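Local coordinates for uncharacterized protein (Parabacteroides distasonis, PDB 3LM3) that is of unknown function but is probably a glycoside hydrolase or deacetylase acting on carbohydrates, at residues His264-His269 with Lys304-Gly309. Sequence-based numbering, arbitrary orientation. Where two conformers were deposited one is given.
Sequences HTEAIH and KMWVTG
E266, on helix 255-277, reaches across to W306 of helix 296-313, and this pair alone joins the two segments; their CA atoms stand 10.2 Å apart, a gap bridged by side chains. Along the first segment, H264 is hydrogen-bonded through NE2 to E345 OE2, and T265 bonds back through OG1 to the carbonyl of E261 in its own helix. E266 then points at the other helix, its chain extended beyond CG (chi2 -169°), which carries the carboxylate to the edge of the indole. There W306 NE1 donates to E266 OE2 at 2.8 Å, with an N-H...O angle of 154°. The indole nitrogen meets OE2 from well above the carboxylate plane, while OE2 lies near the ring plane; the two planes are 48° apart. The other oxygen, OE1, is hydrogen-bonded to T310 OG1, one turn beyond W306; that hydroxyl also bonds to the W306 carbonyl. H269 bonds through ND1 to Y190 OH. The W306 ring also meets W286 and packs on V23 and L25 of strand 21-29. A phenylalanine here has no ring N-H, and would probably leave buried OE2 without this partner and the carboxylate less firmly fixed in rotation. Helix 296-313 thus engages both oxygens of one buried carboxylate, a polar link that ties it to helix 255-277 beside the parallel sheet.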
ATOM      1  N   HIS A 264      -6.973  12.669   9.341  1.00  6.84           N
ATOM      2  CA  HIS A 264      -6.314  12.159  10.534  1.00  6.20           C
ATOM      3  C   HIS A 264      -5.222  11.150  10.169  1.00  5.96           C
ATOM      4  O   HIS A 264      -4.104  11.178  10.696  1.00  6.60           O
ATOM      5  CB  HIS A 264      -7.339  11.482  11.449  1.00  5.79           C
ATOM      6  CG  HIS A 264      -6.724  10.730  12.584  1.00  6.90           C
ATOM      7  ND1 HIS A 264      -6.354  11.352  13.753  1.00  9.23           N
ATOM      8  CD2 HIS A 264      -6.378   9.423  12.714  1.00  8.74           C
ATOM      9  CE1 HIS A 264      -5.829  10.454  14.568  1.00  8.99           C
ATOM     10  NE2 HIS A 264      -5.804   9.283  13.952  1.00  8.88           N
ATOM     11  N   THR A 265      -5.568  10.230   9.266  1.00  6.34           N
ATOM     12  CA  THR A 265      -4.623   9.206   8.859  1.00  6.22           C
ATOM     13  C   THR A 265      -3.445   9.825   8.139  1.00  6.90           C
ATOM     14  O   THR A 265      -2.279   9.451   8.405  1.00  6.95           O
ATOM     15  CB  THR A 265      -5.307   8.133   8.025  1.00  6.61           C
ATOM     16  OG1 THR A 265      -6.379   7.533   8.790  1.00  7.79           O
ATOM     17  CG2 THR A 265      -4.331   7.054   7.609  1.00  6.76           C
ATOM     18  N   GLU A 266      -3.707  10.799   7.268  1.00  6.23           N
ATOM     19  CA  GLU A 266      -2.584  11.494   6.630  1.00  6.14           C
ATOM     20  C   GLU A 266      -1.701  12.209   7.624  1.00  6.77           C
ATOM     21  O   GLU A 266      -0.480  12.262   7.460  1.00  7.43           O
ATOM     22  CB  GLU A 266      -3.042  12.456   5.546  1.00  6.08           C
ATOM     23  CG  GLU A 266      -3.691  11.757   4.403  1.00  7.42           C
ATOM     24  CD  GLU A 266      -3.906  12.659   3.227  1.00  8.63           C
ATOM     25  OE1 GLU A 266      -4.293  13.856   3.421  1.00  8.32           O
ATOM     26  OE2 GLU A 266      -3.707  12.207   2.091  1.00  8.70           O
ATOM     27  N   ALA A 267      -2.301  12.765   8.685  1.00  6.83           N
ATOM     28  CA  ALA A 267      -1.532  13.520   9.675  1.00  7.03           C
ATOM     29  C   ALA A 267      -0.530  12.641  10.448  1.00  7.63           C
ATOM     30  O   ALA A 267       0.486  13.143  10.917  1.00  8.02           O
ATOM     31  CB  ALA A 267      -2.455  14.255  10.639  1.00  7.84           C
ATOM     32  N   ILE A 268      -0.786  11.338  10.542  1.00  7.63           N
ATOM     33  CA  ILE A 268       0.195  10.421  11.112  1.00  7.26           C
ATOM     34  C   ILE A 268       1.544  10.579  10.406  1.00  6.65           C
ATOM     35  O   ILE A 268       2.628  10.524  11.017  1.00  7.84           O
ATOM     36  CB  ILE A 268      -0.266   8.953  10.974  1.00  7.06           C
ATOM     37  CG1 ILE A 268      -1.592   8.730  11.694  1.00  7.23           C
ATOM     38  CG2 ILE A 268       0.812   7.934  11.449  1.00  8.97           C
ATOM     39  CD1 ILE A 268      -2.218   7.316  11.398  1.00  9.07           C
ATOM     40  N   HIS A 269       1.466  10.792   9.095  1.00  6.83           N
ATOM     41  CA  HIS A 269       2.616  10.892   8.210  1.00  7.53           C
ATOM     42  C   HIS A 269       3.110  12.302   7.989  1.00  7.86           C
ATOM     43  O   HIS A 269       4.315  12.544   7.923  1.00  8.05           O
ATOM     44  CB  HIS A 269       2.236  10.231   6.888  1.00  6.94           C
ATOM     45  CG  HIS A 269       1.916   8.800   7.082  1.00  7.04           C
ATOM     46  ND1 HIS A 269       2.908   7.844   7.140  1.00  7.33           N
ATOM     47  CD2 HIS A 269       0.774   8.186   7.461  1.00  7.45           C
ATOM     48  CE1 HIS A 269       2.376   6.690   7.482  1.00  7.11           C
ATOM     49  NE2 HIS A 269       1.078   6.868   7.684  1.00  6.40           N
ATOM     50  N   LYS A 304     -12.073  15.289  -4.943  1.00  7.46           N
ATOM     51  CA  LYS A 304     -11.790  16.715  -4.820  0.50  8.96           C
ATOM     52  C   LYS A 304     -11.530  17.094  -3.358  1.00  8.54           C
ATOM     53  O   LYS A 304     -10.612  17.868  -3.051  1.00  9.37           O
ATOM     54  CB  LYS A 304     -12.959  17.556  -5.375  0.50 10.30           C
ATOM     55  CG  LYS A 304     -13.185  17.446  -6.873  0.50 14.26           C
ATOM     56  CD  LYS A 304     -14.438  18.237  -7.315  0.50 13.95           C
ATOM     57  CE  LYS A 304     -14.734  18.055  -8.813  0.50 16.67           C
ATOM     58  NZ  LYS A 304     -16.011  18.722  -9.218  0.50 20.08           N
HETATM   59  N   MSE A 305     -12.342  16.563  -2.450  1.00  7.33           N
HETATM   60  CA  MSE A 305     -12.231  16.889  -1.050  0.50  7.99           C
HETATM   61  C   MSE A 305     -10.874  16.415  -0.486  1.00  7.83           C
HETATM   62  O   MSE A 305     -10.165  17.145   0.226  1.00  7.51           O
HETATM   63  CB  MSE A 305     -13.382  16.221  -0.305  0.50 11.22           C
HETATM   64  CG  MSE A 305     -13.693  16.846   0.979  0.50  7.84           C
HETATM   65 SE   MSE A 305     -15.250  16.056   1.781  0.38 12.12          SE
HETATM   66  CE  MSE A 305     -16.594  17.203   0.949  0.50 17.37           C
ATOM     67  N   TRP A 306     -10.530  15.172  -0.825  1.00  7.00           N
ATOM     68  CA  TRP A 306      -9.302  14.576  -0.388  1.00  6.76           C
ATOM     69  C   TRP A 306      -8.099  15.405  -0.837  1.00  6.93           C
ATOM     70  O   TRP A 306      -7.238  15.790  -0.024  1.00  7.94           O
ATOM     71  CB  TRP A 306      -9.204  13.138  -0.924  1.00  6.75           C
ATOM     72  CG  TRP A 306      -7.856  12.489  -0.625  1.00  7.40           C
ATOM     73  CD1 TRP A 306      -7.115  12.555   0.544  1.00  7.46           C
ATOM     74  CD2 TRP A 306      -7.114  11.666  -1.521  1.00  6.48           C
ATOM     75  NE1 TRP A 306      -5.970  11.830   0.409  1.00  8.37           N
ATOM     76  CE2 TRP A 306      -5.923  11.284  -0.857  1.00  7.65           C
ATOM     77  CE3 TRP A 306      -7.325  11.246  -2.841  1.00  7.26           C
ATOM     78  CZ2 TRP A 306      -4.966  10.469  -1.455  1.00  8.12           C
ATOM     79  CZ3 TRP A 306      -6.363  10.443  -3.429  1.00  9.70           C
ATOM     80  CH2 TRP A 306      -5.190  10.089  -2.751  1.00  9.44           C
ATOM     81  N   VAL A 307      -8.013  15.685  -2.132  1.00  7.06           N
ATOM     82  CA  VAL A 307      -6.859  16.422  -2.663  1.00  6.70           C
ATOM     83  C   VAL A 307      -6.840  17.841  -2.132  1.00  7.54           C
ATOM     84  O   VAL A 307      -5.808  18.308  -1.645  1.00  7.82           O
ATOM     85  CB  VAL A 307      -6.892  16.388  -4.195  1.00  7.82           C
ATOM     86  CG1 VAL A 307      -5.829  17.343  -4.814  1.00  8.72           C
ATOM     87  CG2 VAL A 307      -6.704  14.939  -4.701  1.00  8.70           C
ATOM     88  N   THR A 308      -7.968  18.533  -2.199  1.00  7.98           N
ATOM     89  CA  THR A 308      -8.035  19.911  -1.744  0.50  7.86           C
ATOM     90  C   THR A 308      -7.720  20.034  -0.258  1.00  8.45           C
ATOM     91  O   THR A 308      -7.009  20.940   0.159  1.00  8.52           O
ATOM     92  CB  THR A 308      -9.423  20.508  -1.991  0.50  8.06           C
ATOM     93  OG1 THR A 308      -9.655  20.595  -3.408  0.50  9.01           O
ATOM     94  CG2 THR A 308      -9.524  21.898  -1.365  0.50  6.45           C
ATOM     95  N   GLY A 309      -8.234  19.108   0.545  1.00  7.43           N
ATOM     96  CA  GLY A 309      -8.009  19.154   1.971  1.00  7.55           C
ATOM     97  C   GLY A 309      -6.551  18.897   2.349  1.00  7.36           C
ATOM     98  O   GLY A 309      -5.986  19.504   3.252  1.00  8.58           O
TER